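Local coordinates for protein putative oxidoreductase (Klebsiella pneumoniae subsp. pneumoniae MGH 78578, PDB 3E82) that is a putative oxidoreductase of the Gfo/Idh/MocA family, probably using a nicotinamide dinucleotide bound to its Rossmann-fold domain, at residues N77-L88 with P99-L110. Residues are numbered along the deposited sequence; the frame is centred on the assembly and turned at random.
Sequences NATHAPLARLAL and PFTLDMQEAREL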
loop_
_atom_site.group_PDB
_atom_site.type_symbol
_atom_site.label_atom_id
_atom_site.label_comp_id
_atom_site.label_asym_id
_atom_site.label_seq_id
_atom_site.Cartn_x
_atom_site.Cartn_y
_atom_site.Cartn_z
ATOM N N ASN B 77 23.627 5.322 19.938
ATOM C CA ASN B 77 23.861 5.195 18.492
ATOM C C ASN B 77 25.218 5.680 17.980
ATOM O O ASN B 77 25.876 4.988 17.202
ATOM C CB ASN B 77 22.750 5.925 17.724
ATOM C CG ASN B 77 21.454 5.134 17.673
ATOM O OD1 ASN B 77 21.159 4.336 18.566
ATOM N ND2 ASN B 77 20.666 5.359 16.625
ATOM N N ALA B 78 25.629 6.868 18.406
ATOM C CA ALA B 78 26.899 7.434 17.968
ATOM C C ALA B 78 28.138 6.666 18.435
ATOM O O ALA B 78 29.236 6.913 17.942
ATOM C CB ALA B 78 26.995 8.892 18.423
ATOM N N THR B 79 27.964 5.742 19.377
ATOM C CA THR B 79 29.093 4.969 19.903
ATOM C C THR B 79 29.267 3.604 19.230
ATOM O O THR B 79 30.300 2.951 19.382
ATOM C CB THR B 79 28.943 4.721 21.431
ATOM O OG1 THR B 79 27.895 3.774 21.666
ATOM C CG2 THR B 79 28.597 6.013 22.147
ATOM N N HIS B 80 28.254 3.182 18.482
ATOM C CA HIS B 80 28.298 1.886 17.819
ATOM C C HIS B 80 29.521 1.663 16.930
ATOM O O HIS B 80 30.278 0.718 17.146
ATOM C CB HIS B 80 27.008 1.667 17.019
ATOM C CG HIS B 80 25.788 1.510 17.877
ATOM N ND1 HIS B 80 24.549 1.194 17.362
ATOM C CD2 HIS B 80 25.618 1.631 19.216
ATOM C CE1 HIS B 80 23.668 1.126 18.346
ATOM N NE2 HIS B 80 24.291 1.387 19.482
ATOM N N ALA B 81 29.722 2.530 15.943
ATOM C CA ALA B 81 30.851 2.385 15.022
ATOM C C ALA B 81 32.213 2.422 15.719
ATOM O O ALA B 81 33.051 1.541 15.509
ATOM C CB ALA B 81 30.785 3.460 13.944
ATOM N N PRO B 82 32.458 3.441 16.556
ATOM C CA PRO B 82 33.753 3.505 17.241
ATOM C C PRO B 82 34.039 2.345 18.200
ATOM O O PRO B 82 35.152 1.825 18.219
ATOM C CB PRO B 82 33.715 4.868 17.936
ATOM C CG PRO B 82 32.258 5.146 18.106
ATOM C CD PRO B 82 31.661 4.652 16.819
ATOM N N LEU B 83 33.047 1.932 18.990
ATOM C CA LEU B 83 33.242 0.821 19.924
ATOM C C LEU B 83 33.421 -0.510 19.195
ATOM O O LEU B 83 34.176 -1.374 19.645
ATOM C CB LEU B 83 32.067 0.718 20.904
ATOM C CG LEU B 83 32.041 1.763 22.022
ATOM C CD1 LEU B 83 30.731 1.685 22.796
ATOM C CD2 LEU B 83 33.229 1.522 22.948
ATOM N N ALA B 84 32.721 -0.678 18.077
ATOM C CA ALA B 84 32.832 -1.900 17.298
ATOM C C ALA B 84 34.252 -1.930 16.749
ATOM O O ALA B 84 34.897 -2.976 16.703
ATOM C CB ALA B 84 31.824 -1.891 16.153
ATOM N N ARG B 85 34.732 -0.760 16.345
ATOM C CA ARG B 85 36.075 -0.626 15.801
ATOM C C ARG B 85 37.107 -1.028 16.855
ATOM O O ARG B 85 38.038 -1.783 16.574
ATOM C CB ARG B 85 36.315 0.823 15.377
ATOM C CG ARG B 85 37.294 0.982 14.240
ATOM C CD ARG B 85 37.401 2.439 13.811
ATOM N NE ARG B 85 37.617 2.571 12.372
ATOM C CZ ARG B 85 36.642 2.634 11.470
ATOM N NH1 ARG B 85 35.375 2.581 11.857
ATOM N NH2 ARG B 85 36.930 2.755 10.180
ATOM N N LEU B 86 36.926 -0.513 18.068
ATOM C CA LEU B 86 37.831 -0.800 19.170
ATOM C C LEU B 86 37.796 -2.282 19.535
ATOM O O LEU B 86 38.835 -2.902 19.754
ATOM C CB LEU B 86 37.443 0.031 20.393
ATOM C CG LEU B 86 38.460 0.000 21.534
ATOM C CD1 LEU B 86 39.760 0.644 21.064
ATOM C CD2 LEU B 86 37.911 0.739 22.736
ATOM N N ALA B 87 36.593 -2.843 19.604
ATOM C CA ALA B 87 36.430 -4.254 19.938
ATOM C C ALA B 87 37.154 -5.153 18.938
ATOM O O ALA B 87 37.899 -6.054 19.328
ATOM C CB ALA B 87 34.944 -4.610 19.985
ATOM N N LEU B 88 36.923 -4.905 17.649
ATOM C CA LEU B 88 37.554 -5.688 16.590
ATOM C C LEU B 88 39.075 -5.591 16.649
ATOM O O LEU B 88 39.771 -6.606 16.573
ATOM C CB LEU B 88 37.057 -5.230 15.215
ATOM C CG LEU B 88 35.606 -5.602 14.880
ATOM C CD1 LEU B 88 35.244 -5.043 13.500
ATOM C CD2 LEU B 88 35.441 -7.124 14.894
ATOM N N PRO B 99 21.443 1.074 15.203
ATOM C CA PRO B 99 21.961 0.912 13.846
ATOM C C PRO B 99 23.407 0.431 13.824
ATOM O O PRO B 99 24.205 0.765 14.704
ATOM C CB PRO B 99 21.831 2.314 13.267
ATOM C CG PRO B 99 22.179 3.166 14.451
ATOM C CD PRO B 99 21.354 2.506 15.553
ATOM N N PHE B 100 23.726 -0.354 12.803
ATOM C CA PHE B 100 25.063 -0.894 12.595
ATOM C C PHE B 100 26.068 0.258 12.747
ATOM O O PHE B 100 26.921 0.246 13.635
ATOM C CB PHE B 100 25.132 -1.490 11.184
ATOM C CG PHE B 100 26.433 -2.166 10.854
ATOM C CD1 PHE B 100 26.692 -2.576 9.550
ATOM C CD2 PHE B 100 27.408 -2.375 11.826
ATOM C CE1 PHE B 100 27.906 -3.180 9.216
ATOM C CE2 PHE B 100 28.618 -2.975 11.502
ATOM C CZ PHE B 100 28.868 -3.376 10.197
ATOM N N THR B 101 25.949 1.238 11.859
ATOM C CA THR B 101 26.787 2.431 11.852
ATOM C C THR B 101 25.871 3.585 11.445
ATOM O O THR B 101 24.674 3.382 11.203
ATOM C CB THR B 101 27.932 2.331 10.817
ATOM O OG1 THR B 101 27.378 2.101 9.516
ATOM C CG2 THR B 101 28.897 1.205 11.179
ATOM N N LEU B 102 26.420 4.793 11.357
ATOM C CA LEU B 102 25.597 5.932 10.973
ATOM C C LEU B 102 25.626 6.179 9.468
ATOM O O LEU B 102 24.734 6.834 8.933
ATOM C CB LEU B 102 26.020 7.178 11.755
ATOM C CG LEU B 102 25.831 7.010 13.270
ATOM C CD1 LEU B 102 26.160 8.314 13.979
ATOM C CD2 LEU B 102 24.389 6.599 13.568
ATOM N N ASP B 103 26.645 5.662 8.783
ATOM C CA ASP B 103 26.722 5.801 7.332
ATOM C C ASP B 103 27.328 4.551 6.723
ATOM O O ASP B 103 27.965 3.760 7.418
ATOM C CB ASP B 103 27.499 7.059 6.894
ATOM C CG ASP B 103 28.997 6.982 7.172
ATOM O OD1 ASP B 103 29.556 5.874 7.325
ATOM O OD2 ASP B 103 29.627 8.062 7.211
HETATM N N MSE B 104 27.140 4.370 5.423
HETATM C CA MSE B 104 27.637 3.172 4.769
HETATM C C MSE B 104 29.143 2.983 4.655
HETATM O O MSE B 104 29.622 1.851 4.723
HETATM C CB MSE B 104 26.970 3.027 3.409
HETATM C CG MSE B 104 25.479 2.766 3.558
HETATM SE SE MSE B 104 24.622 2.439 1.877
HETATM C CE MSE B 104 25.234 0.616 1.587
ATOM N N GLN B 105 29.905 4.062 4.498
ATOM C CA GLN B 105 31.343 3.862 4.397
ATOM C C GLN B 105 31.907 3.257 5.690
ATOM O O GLN B 105 32.741 2.362 5.633
ATOM C CB GLN B 105 32.081 5.165 4.019
ATOM C CG GLN B 105 32.319 6.173 5.117
ATOM C CD GLN B 105 33.434 7.174 4.755
ATOM O OE1 GLN B 105 33.424 7.775 3.680
ATOM N NE2 GLN B 105 34.389 7.350 5.661
ATOM N N GLU B 106 31.440 3.709 6.852
ATOM C CA GLU B 106 31.945 3.148 8.102
ATOM C C GLU B 106 31.502 1.694 8.231
ATOM O O GLU B 106 32.247 0.858 8.743
ATOM C CB GLU B 106 31.469 3.957 9.310
ATOM C CG GLU B 106 31.863 5.430 9.243
ATOM C CD GLU B 106 32.355 5.981 10.575
ATOM O OE1 GLU B 106 31.829 5.569 11.634
ATOM O OE2 GLU B 106 33.265 6.842 10.556
ATOM N N ALA B 107 30.295 1.383 7.761
ATOM C CA ALA B 107 29.825 0.002 7.820
ATOM C C ALA B 107 30.805 -0.840 6.993
ATOM O O ALA B 107 31.276 -1.884 7.435
ATOM C CB ALA B 107 28.415 -0.106 7.241
ATOM N N ARG B 108 31.126 -0.372 5.793
ATOM C CA ARG B 108 32.045 -1.112 4.933
ATOM C C ARG B 108 33.416 -1.250 5.578
ATOM O O ARG B 108 34.072 -2.285 5.440
ATOM C CB ARG B 108 32.179 -0.432 3.567
ATOM C CG ARG B 108 30.931 -0.564 2.713
ATOM C CD ARG B 108 31.147 -0.107 1.275
ATOM N NE ARG B 108 30.020 -0.498 0.430
ATOM C CZ ARG B 108 29.027 0.308 0.067
ATOM N NH1 ARG B 108 29.013 1.574 0.462
ATOM N NH2 ARG B 108 28.029 -0.162 -0.673
ATOM N N GLU B 109 33.843 -0.208 6.286
ATOM C CA GLU B 109 35.142 -0.247 6.943
ATOM C C GLU B 109 35.137 -1.318 8.032
ATOM O O GLU B 109 36.093 -2.078 8.151
ATOM C CB GLU B 109 35.494 1.131 7.522
ATOM C CG GLU B 109 35.541 2.227 6.454
ATOM C CD GLU B 109 36.004 3.580 6.987
ATOM O OE1 GLU B 109 35.672 3.921 8.149
ATOM O OE2 GLU B 109 36.685 4.307 6.229
ATOM N N LEU B 110 34.053 -1.394 8.805
ATOM C CA LEU B 110 33.951 -2.402 9.860
ATOM C C LEU B 110 33.955 -3.817 9.279
ATOM O O LEU B 110 34.611 -4.711 9.814
ATOM C CB LEU B 110 32.688 -2.186 10.703
ATOM C CG LEU B 110 32.694 -0.916 11.558
ATOM C CD1 LEU B 110 31.466 -0.888 12.446
ATOM C CD2 LEU B 110 33.967 -0.877 12.420
#
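R85 on helix 80-88 meets L110 and E109 of helix 104-110. Its CB lies 4.1 Å from CD2 of L110; with CG anti to the backbone N (chi1 -151°), the chain heads over to the other helix at about a right angle to that leucine. A bend at chi3 turns the guanidinium so that NH1 rests 3.8 Å from L110 CD2, while NH2 closes a salt bridge to E109 OE1 at 2.7 Å. The two charged planes are 66° apart and OE1 is met from above the carboxylate plane; one N-H grips one oxygen, at a bent angle. This partly exposed edge suits a long arginine, whose CB packs on L110 while its charge reaches E109. L110 also packs its CD1 3.9 Å from CB of A84. The small A81 lets the backbones come close, its CB touching T101 CG2. Both helices belong to the Rossmann fold: they come before and after strand 93-96 in the chain and lie side by side, nearly parallel. P99 comes shortly after that strand, following a cis peptide bond. H80 suits this turn because its ring can bond at both nitrogens: ND1 donates to P99 O at 2.7 Å, in the ring plane and nearly straight (173°), while NE2 bonds to S75 O, fixing the ring's rotation. The amide of N77 crosses the proline ring, ND2 lying 3.1 Å from P99 CD.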